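Local coordinates for protein Pab-dependent poly(a)-specific ribonuclease subunit PAN2 (Neurospora crassa, PDB 4CZW) that probably shortens mRNA poly(A) tails as the catalytic exonuclease subunit of the PAN2-PAN3 deadenylation complex, releasing 5'-AMP, at residues I45-A50 with G119-I124; K128-L133 with Q338-V343. One frame throughout, in Å; residues are numbered along the deposited sequence.

Contact 1: I45-A50 with G119-I124; sequences ITNSYA and GVLEDI
In the ubiquitin-protease-like (pseudo-UCH) domain of Pan2, predicted to be catalytically inactive, segment 45-50, which opens with a type II beta turn from Ile45 to Ser48, docks against the loop 119-124 through three hydrogen bonds. Two of them join Asn47 and Glu122 reciprocally, each residue giving its backbone N-H to the other's side chain. Glu122 N reaches Asn47 OD1 at 2.9 Å, nearly straight and in the carbonyl plane of the amide. Asn47 N meets Glu122 OE2, also at 2.9 Å and almost linear, but from above the carboxylate plane. The amide and carboxylate planes stand 54° apart. In the third bond the Tyr49 ring meets Val120 O at its edge, in plane, and Tyr49 OH donates to this carbonyl oxygen from 29° above the carbonyl plane, 2.5 Å away. Glu122 OE2 also lies 3.6 Å from Thr46 CG2, while the other branch of the amide, Asn47 ND2, rests 3.5 Å from Leu121 CD2. An alanine here in place of Glu122, lacking the carboxylate that accepts Asn47 N, would probably loosen the turn against the loop. Glu122 CG takes the crowded position between backbone N and carbonyl carbon (chi1 66°), and the chain then runs extended toward the turn. Further out, Leu133 and Leu137 of helix 130-149 pack on Tyr49, and Lys128 NZ bonds to Glu122 O.

Contact 2: K128-L133 with Q338-V343; sequences KNPSTL and QKSHLV
Pro130, in the first turn of helix 130-149, lies over strand 339-347 of the pseudo-UCH domain's mixed sheet, its ring reaching from Leu342 to Ser340. Pro130 CB starts the contact as an apolar touch, 3.7 Å from Leu342 CG and slightly farther from Leu342 CD2. The next ring atom, Pro130 CG, moves along the strand to Ser340, lying 3.5 Å from Ser340 O and about as far from the hydroxyl. Pro130 CD closes the ring beside that hydroxyl, 3.3 Å from Ser340 OG. Leu342 answers with both branches: CD1 lies 3.4 Å from Pro130 O, and CD2 faces both Pro130 CB and Ser131 N. The polar link is indirect, since a water accepts the N-H of Ser131 at 3.0 Å and hydrogen-bonds to Ser340 OG at 2.9 Å. A backbone N-H at the start of the helix thus finds an acceptor between helix and strand. This is plain packing near the surface, away from both zinc sites. Asn331 of strand 321-334 touches Ser131, Ser340 and Leu342, while His341 turns away from the helix and bonds to Asn365 of strand 361-365, so helix 130-149 begins over strand 339-347, which pairs antiparallel with both.

Overall arrangement
From the N terminus, the chain leaves strand 40-41, forms the turn of 45-50 and enters helix 51-58. A largely helical excursion of 68 residues follows before 119-124 returns to that turn and closes contact 1. Only four residues later 128-133 opens contact 2, whose much longer loop of 204 residues, richer in strand, ends at 338-343. The two loops follow in series, neither nested nor crossed, with their centres about 10 Å apart. Lys128 and Leu133 bridge them, contacting residues of contact 1. Contact 1 joins the turn before helix 51-58 to the loop ahead of helix 130-149, and contact 2 sets the start of that helix on the mixed sheet, all within the pseudo-UCH domain.

Contact 1: I45-A50 with G119-I124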
ATOM      1  N   ILE A  45     -12.361  -1.344   7.304  1.00 55.46           N
ATOM      2  CA  ILE A  45     -12.598  -1.120   5.888  1.00 50.09           C
ATOM      3  C   ILE A  45     -12.934  -2.443   5.209  1.00 58.22           C
ATOM      4  O   ILE A  45     -12.504  -3.504   5.658  1.00 61.52           O
ATOM      5  CB  ILE A  45     -11.366  -0.470   5.217  1.00 53.18           C
ATOM      6  CG1 ILE A  45     -10.826   0.662   6.095  1.00 58.23           C
ATOM      7  CG2 ILE A  45     -11.704   0.045   3.824  1.00 57.26           C
ATOM      8  CD1 ILE A  45      -9.496   1.217   5.642  1.00 53.29           C
ATOM      9  N   THR A  46     -13.726  -2.379   4.144  1.00 57.21           N
ATOM     10  CA  THR A  46     -14.021  -3.560   3.346  1.00 59.18           C
ATOM     11  C   THR A  46     -12.723  -4.100   2.753  1.00 55.91           C
ATOM     12  O   THR A  46     -11.879  -3.325   2.301  1.00 49.09           O
ATOM     13  CB  THR A  46     -15.026  -3.245   2.222  1.00 67.84           C
ATOM     14  OG1 THR A  46     -16.207  -2.663   2.790  1.00 80.03           O
ATOM     15  CG2 THR A  46     -15.405  -4.508   1.466  1.00 65.45           C
ATOM     16  N   ASN A  47     -12.567  -5.422   2.778  1.00 58.45           N
ATOM     17  CA  ASN A  47     -11.362  -6.092   2.291  1.00 52.16           C
ATOM     18  C   ASN A  47     -10.107  -5.666   3.049  1.00 52.92           C
ATOM     19  O   ASN A  47      -9.028  -5.559   2.467  1.00 52.99           O
ATOM     20  CB  ASN A  47     -11.172  -5.838   0.791  1.00 49.03           C
ATOM     21  CG  ASN A  47     -12.376  -6.258  -0.030  1.00 54.84           C
ATOM     22  OD1 ASN A  47     -12.969  -7.310   0.209  1.00 50.42           O
ATOM     23  ND2 ASN A  47     -12.746  -5.433  -1.002  1.00 47.12           N
ATOM     24  N   SER A  48     -10.250  -5.433   4.351  1.00 49.88           N
ATOM     25  CA  SER A  48      -9.124  -5.024   5.185  1.00 51.53           C
ATOM     26  C   SER A  48      -8.226  -6.207   5.532  1.00 46.83           C
ATOM     27  O   SER A  48      -7.245  -6.060   6.262  1.00 41.80           O
ATOM     28  CB  SER A  48      -9.616  -4.349   6.467  1.00 53.26           C
ATOM     29  OG  SER A  48     -10.447  -5.219   7.215  1.00 66.98           O
ATOM     30  N   TYR A  49      -8.564  -7.381   5.005  1.00 42.87           N
ATOM     31  CA  TYR A  49      -7.728  -8.565   5.162  1.00 43.13           C
ATOM     32  C   TYR A  49      -6.387  -8.350   4.470  1.00 40.76           C
ATOM     33  O   TYR A  49      -5.401  -9.022   4.769  1.00 41.96           O
ATOM     34  CB  TYR A  49      -8.426  -9.804   4.591  1.00 38.10           C
ATOM     35  CG  TYR A  49      -8.525  -9.816   3.077  1.00 42.38           C
ATOM     36  CD1 TYR A  49      -9.617  -9.256   2.428  1.00 39.39           C
ATOM     37  CD2 TYR A  49      -7.528 -10.394   2.299  1.00 43.20           C
ATOM     38  CE1 TYR A  49      -9.712  -9.265   1.046  1.00 40.11           C
ATOM     39  CE2 TYR A  49      -7.612 -10.405   0.920  1.00 41.52           C
ATOM     40  CZ  TYR A  49      -8.705  -9.842   0.299  1.00 42.41           C
ATOM     41  OH  TYR A  49      -8.788  -9.856  -1.074  1.00 47.14           O
ATOM     42  N   ALA A  50      -6.372  -7.402   3.537  1.00 42.85           N
ATOM     43  CA  ALA A  50      -5.199  -7.105   2.725  1.00 38.36           C
ATOM     44  C   ALA A  50      -4.064  -6.476   3.527  1.00 37.56           C
ATOM     45  O   ALA A  50      -2.923  -6.447   3.067  1.00 39.42           O
ATOM     46  CB  ALA A  50      -5.588  -6.189   1.578  1.00 34.49           C
ATOM     47  N   GLY A 119     -11.875 -13.997  -6.553  1.00 54.66           N
ATOM     48  CA  GLY A 119     -12.030 -14.299  -5.142  1.00 49.15           C
ATOM     49  C   GLY A 119     -11.192 -13.416  -4.239  1.00 60.33           C
ATOM     50  O   GLY A 119     -10.556 -13.898  -3.301  1.00 52.87           O
ATOM     51  N   VAL A 120     -11.192 -12.117  -4.520  1.00 54.56           N
ATOM     52  CA  VAL A 120     -10.412 -11.166  -3.738  1.00 47.89           C
ATOM     53  C   VAL A 120     -11.309 -10.141  -3.050  1.00 52.30           C
ATOM     54  O   VAL A 120     -10.831  -9.261  -2.335  1.00 53.92           O
ATOM     55  CB  VAL A 120      -9.381 -10.429  -4.615  1.00 47.14           C
ATOM     56  CG1 VAL A 120      -8.405 -11.420  -5.227  1.00 44.84           C
ATOM     57  CG2 VAL A 120     -10.083  -9.628  -5.698  1.00 48.68           C
ATOM     58  N   LEU A 121     -12.615 -10.262  -3.273  1.00 53.92           N
ATOM     59  CA  LEU A 121     -13.587  -9.374  -2.644  1.00 47.87           C
ATOM     60  C   LEU A 121     -14.437 -10.151  -1.642  1.00 48.85           C
ATOM     61  O   LEU A 121     -15.221 -11.019  -2.025  1.00 52.68           O
ATOM     62  CB  LEU A 121     -14.471  -8.711  -3.703  1.00 49.00           C
ATOM     63  CG  LEU A 121     -13.732  -7.943  -4.801  1.00 48.50           C
ATOM     64  CD1 LEU A 121     -14.707  -7.403  -5.836  1.00 49.57           C
ATOM     65  CD2 LEU A 121     -12.897  -6.817  -4.209  1.00 48.73           C
ATOM     66  N   GLU A 122     -14.285  -9.823  -0.361  1.00 60.71           N
ATOM     67  CA  GLU A 122     -14.880 -10.602   0.723  1.00 65.81           C
ATOM     68  C   GLU A 122     -16.409 -10.648   0.690  1.00 64.67           C
ATOM     69  O   GLU A 122     -17.021 -11.481   1.359  1.00 65.59           O
ATOM     70  CB  GLU A 122     -14.415 -10.054   2.077  1.00 60.05           C
ATOM     71  CG  GLU A 122     -14.898  -8.646   2.387  1.00 75.34           C
ATOM     72  CD  GLU A 122     -14.325  -8.105   3.684  1.00 76.84           C
ATOM     73  OE1 GLU A 122     -13.531  -8.822   4.329  1.00 71.78           O
ATOM     74  OE2 GLU A 122     -14.667  -6.964   4.058  1.00 71.53           O
ATOM     75  N   ASP A 123     -17.023  -9.758  -0.083  1.00 67.43           N
ATOM     76  CA  ASP A 123     -18.476  -9.725  -0.196  1.00 71.58           C
ATOM     77  C   ASP A 123     -18.970 -10.569  -1.367  1.00 65.61           C
ATOM     78  O   ASP A 123     -20.115 -11.021  -1.378  1.00 64.00           O
ATOM     79  CB  ASP A 123     -18.970  -8.285  -0.348  1.00 75.45           C
ATOM     80  CG  ASP A 123     -18.735  -7.453   0.898  1.00 93.39           C
ATOM     81  OD1 ASP A 123     -18.690  -8.035   2.002  1.00 91.76           O
ATOM     82  OD2 ASP A 123     -18.600  -6.218   0.772  1.00112.22           O
ATOM     83  N   ILE A 124     -18.099 -10.781  -2.348  1.00 69.87           N
ATOM     84  CA  ILE A 124     -18.473 -11.487  -3.570  1.00 66.50           C
ATOM     85  C   ILE A 124     -17.867 -12.892  -3.618  1.00 71.46           C
ATOM     86  O   ILE A 124     -18.517 -13.843  -4.058  1.00 72.93           O
ATOM     87  CB  ILE A 124     -18.041 -10.690  -4.831  1.00 59.14           C
ATOM     88  CG1 ILE A 124     -18.986  -9.509  -5.082  1.00 64.68           C
ATOM     89  CG2 ILE A 124     -18.012 -11.580  -6.063  1.00 69.89           C
ATOM     90  CD1 ILE A 124     -18.692  -8.278  -4.249  1.00 83.73           C
TER

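Contact 2: K128-L133 with Q338-V343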
ATOM      1  N   LYS A 128     -14.812 -17.165   1.711  1.00 63.51           N
ATOM      2  CA  LYS A 128     -14.668 -15.896   2.416  1.00 65.08           C
ATOM      3  C   LYS A 128     -13.686 -15.986   3.581  1.00 62.90           C
ATOM      4  O   LYS A 128     -13.605 -15.076   4.405  1.00 59.95           O
ATOM      5  CB  LYS A 128     -16.030 -15.410   2.911  1.00 58.43           C
ATOM      6  CG  LYS A 128     -17.052 -15.237   1.798  1.00 73.25           C
ATOM      7  CD  LYS A 128     -18.324 -14.579   2.301  1.00 65.46           C
ATOM      8  CE  LYS A 128     -19.357 -14.470   1.192  1.00 73.18           C
ATOM      9  NZ  LYS A 128     -18.812 -13.766  -0.004  1.00 67.10           N
ATOM     10  N   ASN A 129     -12.941 -17.085   3.646  1.00 59.48           N
ATOM     11  CA  ASN A 129     -11.866 -17.209   4.622  1.00 53.38           C
ATOM     12  C   ASN A 129     -10.723 -16.264   4.275  1.00 52.33           C
ATOM     13  O   ASN A 129     -10.248 -16.258   3.138  1.00 53.96           O
ATOM     14  CB  ASN A 129     -11.357 -18.651   4.696  1.00 56.06           C
ATOM     15  CG  ASN A 129     -12.341 -19.583   5.375  1.00 64.05           C
ATOM     16  OD1 ASN A 129     -12.314 -19.750   6.594  1.00 76.34           O
ATOM     17  ND2 ASN A 129     -13.213 -20.200   4.587  1.00 65.95           N
ATOM     18  N   PRO A 130     -10.288 -15.452   5.252  1.00 50.73           N
ATOM     19  CA  PRO A 130      -9.209 -14.471   5.080  1.00 48.20           C
ATOM     20  C   PRO A 130      -7.941 -15.075   4.479  1.00 46.94           C
ATOM     21  O   PRO A 130      -7.302 -14.447   3.635  1.00 45.67           O
ATOM     22  CB  PRO A 130      -8.952 -13.986   6.507  1.00 45.05           C
ATOM     23  CG  PRO A 130     -10.259 -14.155   7.192  1.00 47.96           C
ATOM     24  CD  PRO A 130     -10.868 -15.398   6.605  1.00 47.79           C
ATOM     25  N   SER A 131      -7.594 -16.283   4.912  1.00 41.19           N
ATOM     26  CA  SER A 131      -6.415 -16.974   4.402  1.00 46.05           C
ATOM     27  C   SER A 131      -6.548 -17.262   2.910  1.00 47.41           C
ATOM     28  O   SER A 131      -5.586 -17.125   2.156  1.00 50.30           O
ATOM     29  CB  SER A 131      -6.184 -18.274   5.173  1.00 44.00           C
ATOM     30  OG  SER A 131      -7.298 -19.140   5.049  1.00 60.44           O
ATOM     31  N   THR A 132      -7.743 -17.661   2.490  1.00 44.17           N
ATOM     32  CA  THR A 132      -8.009 -17.920   1.079  1.00 42.69           C
ATOM     33  C   THR A 132      -8.042 -16.612   0.294  1.00 45.70           C
ATOM     34  O   THR A 132      -7.537 -16.534  -0.828  1.00 42.79           O
ATOM     35  CB  THR A 132      -9.339 -18.670   0.882  1.00 45.25           C
ATOM     36  OG1 THR A 132      -9.323 -19.885   1.640  1.00 52.85           O
ATOM     37  CG2 THR A 132      -9.556 -18.998  -0.587  1.00 44.54           C
ATOM     38  N   LEU A 133      -8.636 -15.587   0.897  1.00 45.16           N
ATOM     39  CA  LEU A 133      -8.746 -14.276   0.269  1.00 39.55           C
ATOM     40  C   LEU A 133      -7.378 -13.653   0.004  1.00 43.34           C
ATOM     41  O   LEU A 133      -7.153 -13.065  -1.054  1.00 44.15           O
ATOM     42  CB  LEU A 133      -9.586 -13.337   1.138  1.00 47.09           C
ATOM     43  CG  LEU A 133     -11.092 -13.594   1.188  1.00 49.51           C
ATOM     44  CD1 LEU A 133     -11.752 -12.719   2.242  1.00 50.98           C
ATOM     45  CD2 LEU A 133     -11.715 -13.353  -0.177  1.00 45.97           C
ATOM     46  N   GLN A 338     -15.800 -18.982  16.949  1.00112.35           N
ATOM     47  CA  GLN A 338     -14.877 -19.454  15.923  1.00105.11           C
ATOM     48  C   GLN A 338     -14.841 -18.531  14.707  1.00103.22           C
ATOM     49  O   GLN A 338     -15.877 -18.177  14.137  1.00106.15           O
ATOM     50  CB  GLN A 338     -15.236 -20.881  15.499  1.00102.85           C
ATOM     51  CG  GLN A 338     -14.056 -21.844  15.503  1.00110.61           C
ATOM     52  CD  GLN A 338     -13.306 -21.866  14.186  1.00129.35           C
ATOM     53  OE1 GLN A 338     -13.909 -21.822  13.113  1.00138.22           O
ATOM     54  NE2 GLN A 338     -11.981 -21.940  14.260  1.00114.35           N
ATOM     55  N   LYS A 339     -13.623 -18.138  14.339  1.00102.87           N
ATOM     56  CA  LYS A 339     -13.374 -17.229  13.223  1.00 96.01           C
ATOM     57  C   LYS A 339     -11.911 -17.279  12.804  1.00 87.63           C
ATOM     58  O   LYS A 339     -11.214 -18.262  13.071  1.00118.69           O
ATOM     59  CB  LYS A 339     -13.748 -15.789  13.587  1.00 89.79           C
ATOM     60  CG  LYS A 339     -13.082 -15.250  14.857  1.00 90.07           C
ATOM     61  CD  LYS A 339     -13.334 -13.752  15.027  1.00 99.33           C
ATOM     62  CE  LYS A 339     -13.487 -13.360  16.493  1.00111.59           C
ATOM     63  NZ  LYS A 339     -14.155 -12.032  16.624  1.00111.41           N
ATOM     64  N   SER A 340     -11.455 -16.205  12.160  1.00 61.00           N
ATOM     65  CA  SER A 340     -10.055 -16.057  11.768  1.00 52.45           C
ATOM     66  C   SER A 340      -9.789 -14.642  11.254  1.00 50.72           C
ATOM     67  O   SER A 340     -10.664 -14.019  10.659  1.00 56.97           O
ATOM     68  CB  SER A 340      -9.670 -17.096  10.698  1.00 46.67           C
ATOM     69  OG  SER A 340     -10.415 -16.925   9.505  1.00 82.82           O
ATOM     70  N   HIS A 341      -8.587 -14.130  11.498  1.00 42.59           N
ATOM     71  CA  HIS A 341      -8.147 -12.887  10.867  1.00 48.09           C
ATOM     72  C   HIS A 341      -6.638 -12.949  10.663  1.00 41.04           C
ATOM     73  O   HIS A 341      -5.975 -13.843  11.191  1.00 41.83           O
ATOM     74  CB  HIS A 341      -8.536 -11.657  11.697  1.00 48.60           C
ATOM     75  CG  HIS A 341      -7.509 -11.259  12.710  1.00 46.71           C
ATOM     76  ND1 HIS A 341      -7.286 -11.980  13.862  1.00 46.41           N
ATOM     77  CD2 HIS A 341      -6.650 -10.213  12.747  1.00 41.04           C
ATOM     78  CE1 HIS A 341      -6.330 -11.397  14.564  1.00 42.50           C
ATOM     79  NE2 HIS A 341      -5.928 -10.323  13.910  1.00 48.39           N
ATOM     80  N   LEU A 342      -6.093 -12.010   9.897  1.00 40.31           N
ATOM     81  CA  LEU A 342      -4.688 -12.089   9.514  1.00 37.66           C
ATOM     82  C   LEU A 342      -3.808 -11.042  10.190  1.00 44.93           C
ATOM     83  O   LEU A 342      -4.221  -9.902  10.402  1.00 45.58           O
ATOM     84  CB  LEU A 342      -4.560 -11.961   7.997  1.00 28.52           C
ATOM     85  CG  LEU A 342      -5.505 -12.856   7.196  1.00 41.76           C
ATOM     86  CD1 LEU A 342      -5.401 -12.559   5.712  1.00 34.18           C
ATOM     87  CD2 LEU A 342      -5.222 -14.324   7.472  1.00 39.02           C
ATOM     88  N   VAL A 343      -2.588 -11.447  10.524  1.00 40.02           N
ATOM     89  CA  VAL A 343      -1.573 -10.527  11.020  1.00 38.20           C
ATOM     90  C   VAL A 343      -0.314 -10.684  10.176  1.00 39.66           C
ATOM     91  O   VAL A 343      -0.238 -11.574   9.329  1.00 42.04           O
ATOM     92  CB  VAL A 343      -1.236 -10.772  12.503  1.00 42.31           C
ATOM     93  CG1 VAL A 343      -2.488 -10.646  13.362  1.00 29.55           C
ATOM     94  CG2 VAL A 343      -0.591 -12.139  12.681  1.00 32.42           C
TER
HETATM   95  O   HOH W   1      -8.708 -17.756   7.324  1.00 50.53           O